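Local atomic coordinates of 2L protein (Yaba-like disease virus, PDB entry 3IT8), a protein that probably binds and neutralises host tumour necrosis factor, joining an MHC-like domain to an Ig-like domain. Residues Thr214-Ser219 / Pro279-Phe284. Sequence-based numbering, arbitrary orientation.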
ATOM      1  N   THR D 214     -33.416  -4.842 -17.593  1.00 36.67           N
ATOM      2  CA  THR D 214     -33.721  -6.223 -17.349  1.00 44.95           C
ATOM      3  C   THR D 214     -32.696  -7.146 -17.994  1.00 53.93           C
ATOM      4  O   THR D 214     -32.267  -6.924 -19.137  1.00 53.17           O
ATOM      5  CB  THR D 214     -35.127  -6.506 -17.901  1.00 57.60           C
ATOM      6  OG1 THR D 214     -35.829  -7.337 -16.993  1.00 45.28           O
ATOM      7  CG2 THR D 214     -35.060  -7.192 -19.246  1.00 45.28           C
ATOM      8  N   LYS D 215     -32.304  -8.176 -17.246  1.00 46.27           N
ATOM      9  CA  LYS D 215     -31.353  -9.180 -17.731  1.00 49.47           C
ATOM     10  C   LYS D 215     -31.930 -10.581 -17.602  1.00 52.17           C
ATOM     11  O   LYS D 215     -32.437 -10.962 -16.547  1.00 52.48           O
ATOM     12  CB  LYS D 215     -30.030  -9.125 -16.951  1.00 57.52           C
ATOM     13  CG  LYS D 215     -29.174  -7.931 -17.261  1.00 48.53           C
ATOM     14  CD  LYS D 215     -27.796  -8.045 -16.659  1.00 48.53           C
ATOM     15  CE  LYS D 215     -26.919  -6.914 -17.176  1.00 48.53           C
ATOM     16  NZ  LYS D 215     -25.465  -7.129 -16.903  1.00 48.53           N
ATOM     17  N   TRP D 216     -31.861 -11.337 -18.688  1.00 49.52           N
ATOM     18  CA  TRP D 216     -32.334 -12.716 -18.688  1.00 49.58           C
ATOM     19  C   TRP D 216     -31.136 -13.650 -18.575  1.00 51.53           C
ATOM     20  O   TRP D 216     -30.273 -13.685 -19.456  1.00 51.72           O
ATOM     21  CB  TRP D 216     -33.127 -13.028 -19.960  1.00 78.20           C
ATOM     22  CG  TRP D 216     -34.429 -12.320 -20.002  1.00 58.12           C
ATOM     23  CD1 TRP D 216     -34.671 -11.094 -20.531  1.00 58.12           C
ATOM     24  CD2 TRP D 216     -35.668 -12.767 -19.432  1.00 58.12           C
ATOM     25  NE1 TRP D 216     -35.984 -10.741 -20.330  1.00 58.12           N
ATOM     26  CE2 TRP D 216     -36.620 -11.751 -19.657  1.00 58.12           C
ATOM     27  CE3 TRP D 216     -36.064 -13.925 -18.752  1.00 58.12           C
ATOM     28  CZ2 TRP D 216     -37.952 -11.857 -19.227  1.00 58.12           C
ATOM     29  CZ3 TRP D 216     -37.389 -14.030 -18.323  1.00 58.12           C
ATOM     30  CH2 TRP D 216     -38.315 -13.001 -18.563  1.00 58.12           C
ATOM     31  N   ILE D 217     -31.090 -14.403 -17.479  1.00 58.29           N
ATOM     32  CA  ILE D 217     -29.989 -15.323 -17.224  1.00 59.66           C
ATOM     33  C   ILE D 217     -30.474 -16.740 -16.939  1.00 61.48           C
ATOM     34  O   ILE D 217     -31.408 -16.937 -16.161  1.00 58.28           O
ATOM     35  CB  ILE D 217     -29.171 -14.836 -16.026  1.00 58.26           C
ATOM     36  CG1 ILE D 217     -28.694 -13.401 -16.274  1.00 35.94           C
ATOM     37  CG2 ILE D 217     -28.007 -15.747 -15.800  1.00 35.94           C
ATOM     38  CD1 ILE D 217     -28.017 -12.774 -15.094  1.00 35.94           C
ATOM     39  N   GLU D 218     -29.846 -17.728 -17.568  1.00 57.54           N
ATOM     40  CA  GLU D 218     -30.236 -19.112 -17.344  1.00 60.19           C
ATOM     41  C   GLU D 218     -30.073 -19.416 -15.856  1.00 60.37           C
ATOM     42  O   GLU D 218     -29.039 -19.100 -15.267  1.00 59.22           O
ATOM     43  CB  GLU D 218     -29.387 -20.038 -18.209  1.00119.30           C
ATOM     44  CG  GLU D 218     -29.849 -20.047 -19.655  1.00 97.94           C
ATOM     45  CD  GLU D 218     -28.882 -20.747 -20.586  1.00 97.94           C
ATOM     46  OE1 GLU D 218     -28.449 -21.875 -20.264  1.00 97.94           O
ATOM     47  OE2 GLU D 218     -28.562 -20.171 -21.649  1.00 97.94           O
ATOM     48  N   SER D 219     -31.099 -20.014 -15.252  1.00 67.87           N
ATOM     49  CA  SER D 219     -31.086 -20.323 -13.819  1.00 68.41           C
ATOM     50  C   SER D 219     -29.921 -21.173 -13.308  1.00 67.68           C
ATOM     51  O   SER D 219     -29.585 -21.118 -12.120  1.00 68.62           O
ATOM     52  CB  SER D 219     -32.402 -20.985 -13.419  1.00 73.21           C
ATOM     53  OG  SER D 219     -32.599 -22.174 -14.152  1.00 62.29           O
ATOM     54  N   PRO D 279     -34.356 -19.150 -18.702  1.00 65.84           N
ATOM     55  CA  PRO D 279     -33.934 -17.914 -18.054  1.00 65.83           C
ATOM     56  C   PRO D 279     -34.807 -17.502 -16.885  1.00 62.45           C
ATOM     57  O   PRO D 279     -35.966 -17.912 -16.761  1.00 62.33           O
ATOM     58  CB  PRO D 279     -33.984 -16.903 -19.192  1.00168.01           C
ATOM     59  CG  PRO D 279     -35.157 -17.368 -19.967  1.00138.57           C
ATOM     60  CD  PRO D 279     -34.921 -18.862 -20.031  1.00 69.05           C
ATOM     61  N   VAL D 280     -34.199 -16.698 -16.024  1.00 56.21           N
ATOM     62  CA  VAL D 280     -34.838 -16.132 -14.860  1.00 58.59           C
ATOM     63  C   VAL D 280     -34.715 -14.623 -15.123  1.00 56.59           C
ATOM     64  O   VAL D 280     -33.770 -14.172 -15.776  1.00 46.95           O
ATOM     65  CB  VAL D 280     -34.091 -16.534 -13.589  1.00 88.31           C
ATOM     66  CG1 VAL D 280     -32.668 -16.027 -13.629  1.00 60.39           C
ATOM     67  CG2 VAL D 280     -34.803 -15.989 -12.405  1.00 60.39           C
ATOM     68  N   CYS D 281     -35.668 -13.836 -14.652  1.00 64.37           N
ATOM     69  CA  CYS D 281     -35.614 -12.410 -14.909  1.00 60.25           C
ATOM     70  C   CYS D 281     -34.925 -11.633 -13.788  1.00 57.89           C
ATOM     71  O   CYS D 281     -35.332 -11.714 -12.627  1.00 58.63           O
ATOM     72  CB  CYS D 281     -37.034 -11.867 -15.118  1.00153.81           C
ATOM     73  SG  CYS D 281     -37.099 -10.117 -15.621  1.00100.92           S
ATOM     74  N   VAL D 282     -33.872 -10.891 -14.136  1.00 46.95           N
ATOM     75  CA  VAL D 282     -33.167 -10.062 -13.158  1.00 42.94           C
ATOM     76  C   VAL D 282     -33.516  -8.608 -13.462  1.00 53.34           C
ATOM     77  O   VAL D 282     -33.221  -8.107 -14.543  1.00 44.40           O
ATOM     78  CB  VAL D 282     -31.642 -10.219 -13.237  1.00 55.11           C
ATOM     79  CG1 VAL D 282     -31.008  -9.509 -12.058  1.00 36.89           C
ATOM     80  CG2 VAL D 282     -31.259 -11.694 -13.230  1.00 36.89           C
ATOM     81  N   VAL D 283     -34.145  -7.941 -12.499  1.00 41.14           N
ATOM     82  CA  VAL D 283     -34.576  -6.553 -12.645  1.00 32.88           C
ATOM     83  C   VAL D 283     -33.689  -5.549 -11.932  1.00 40.80           C
ATOM     84  O   VAL D 283     -33.509  -5.634 -10.717  1.00 41.39           O
ATOM     85  CB  VAL D 283     -36.003  -6.393 -12.115  1.00 58.27           C
ATOM     86  CG1 VAL D 283     -36.376  -4.934 -12.020  1.00 37.60           C
ATOM     87  CG2 VAL D 283     -36.961  -7.140 -13.022  1.00 37.60           C
ATOM     88  N   PHE D 284     -33.140  -4.597 -12.690  1.00 40.52           N
ATOM     89  CA  PHE D 284     -32.282  -3.564 -12.119  1.00 36.72           C
ATOM     90  C   PHE D 284     -33.036  -2.251 -12.023  1.00 44.55           C
ATOM     91  O   PHE D 284     -33.464  -1.694 -13.027  1.00 43.93           O
ATOM     92  CB  PHE D 284     -31.037  -3.374 -12.965  1.00 64.92           C
ATOM     93  CG  PHE D 284     -30.158  -4.574 -13.010  1.00 39.69           C
ATOM     94  CD1 PHE D 284     -30.356  -5.561 -13.965  1.00 39.69           C
ATOM     95  CD2 PHE D 284     -29.113  -4.723 -12.095  1.00 39.69           C
ATOM     96  CE1 PHE D 284     -29.525  -6.681 -14.012  1.00 39.69           C
ATOM     97  CE2 PHE D 284     -28.271  -5.845 -12.130  1.00 39.69           C
ATOM     98  CZ  PHE D 284     -28.479  -6.825 -13.092  1.00 39.69           C
TER
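Trp-216 and Cys-281 sit opposite each other as a non-hydrogen-bonded pair, and on their face of the sheet the indole is the large bump. Its CG lies anti to its own carbonyl carbon (chi1 -69°), beside the backbone N, and the end of the indole comes nearer the neighbouring strand. Cys-281 CB rests over one face of the six-membered ring, offset toward the rim by CH2 and CZ3, in a CH-pi contact 4.0 Å from its centroid, with SG 4.4 Å from the same centroid in a sulfur-aromatic contact. Pro-279 fills the notch at the indole's edge, where CB comes 3.7 Å from Trp-216 CE3. On the other face Ile-217 CD1 leans against Val-282 CG2 (3.9 Å), while Lys-215 crosses the rim of the Phe-284 ring, its CB at the ring edge and in plane, and its CD 3.4 Å from Phe-284 CE1, before NZ forms a salt bridge with Glu-236. Four backbone hydrogen bonds clamp the antiparallel strands: Lys-215 exchanges two with Val-282, and Ile-217 two with Val-280. Cys-281 SG is joined by a disulfide to Cys-202 on strand 198-207, in the facing sheet, while Trp-216 NE1 donates a hydrogen bond to Asp-267 OD2 on strand 263-271. Leu-200 and Val-269 also press on the indole, a wedge between the layers. A tryptophan packed against the intersheet disulfide is the hallmark of the immunoglobulin-fold core, 214-218 and 279-284 corresponding to its C and F strands.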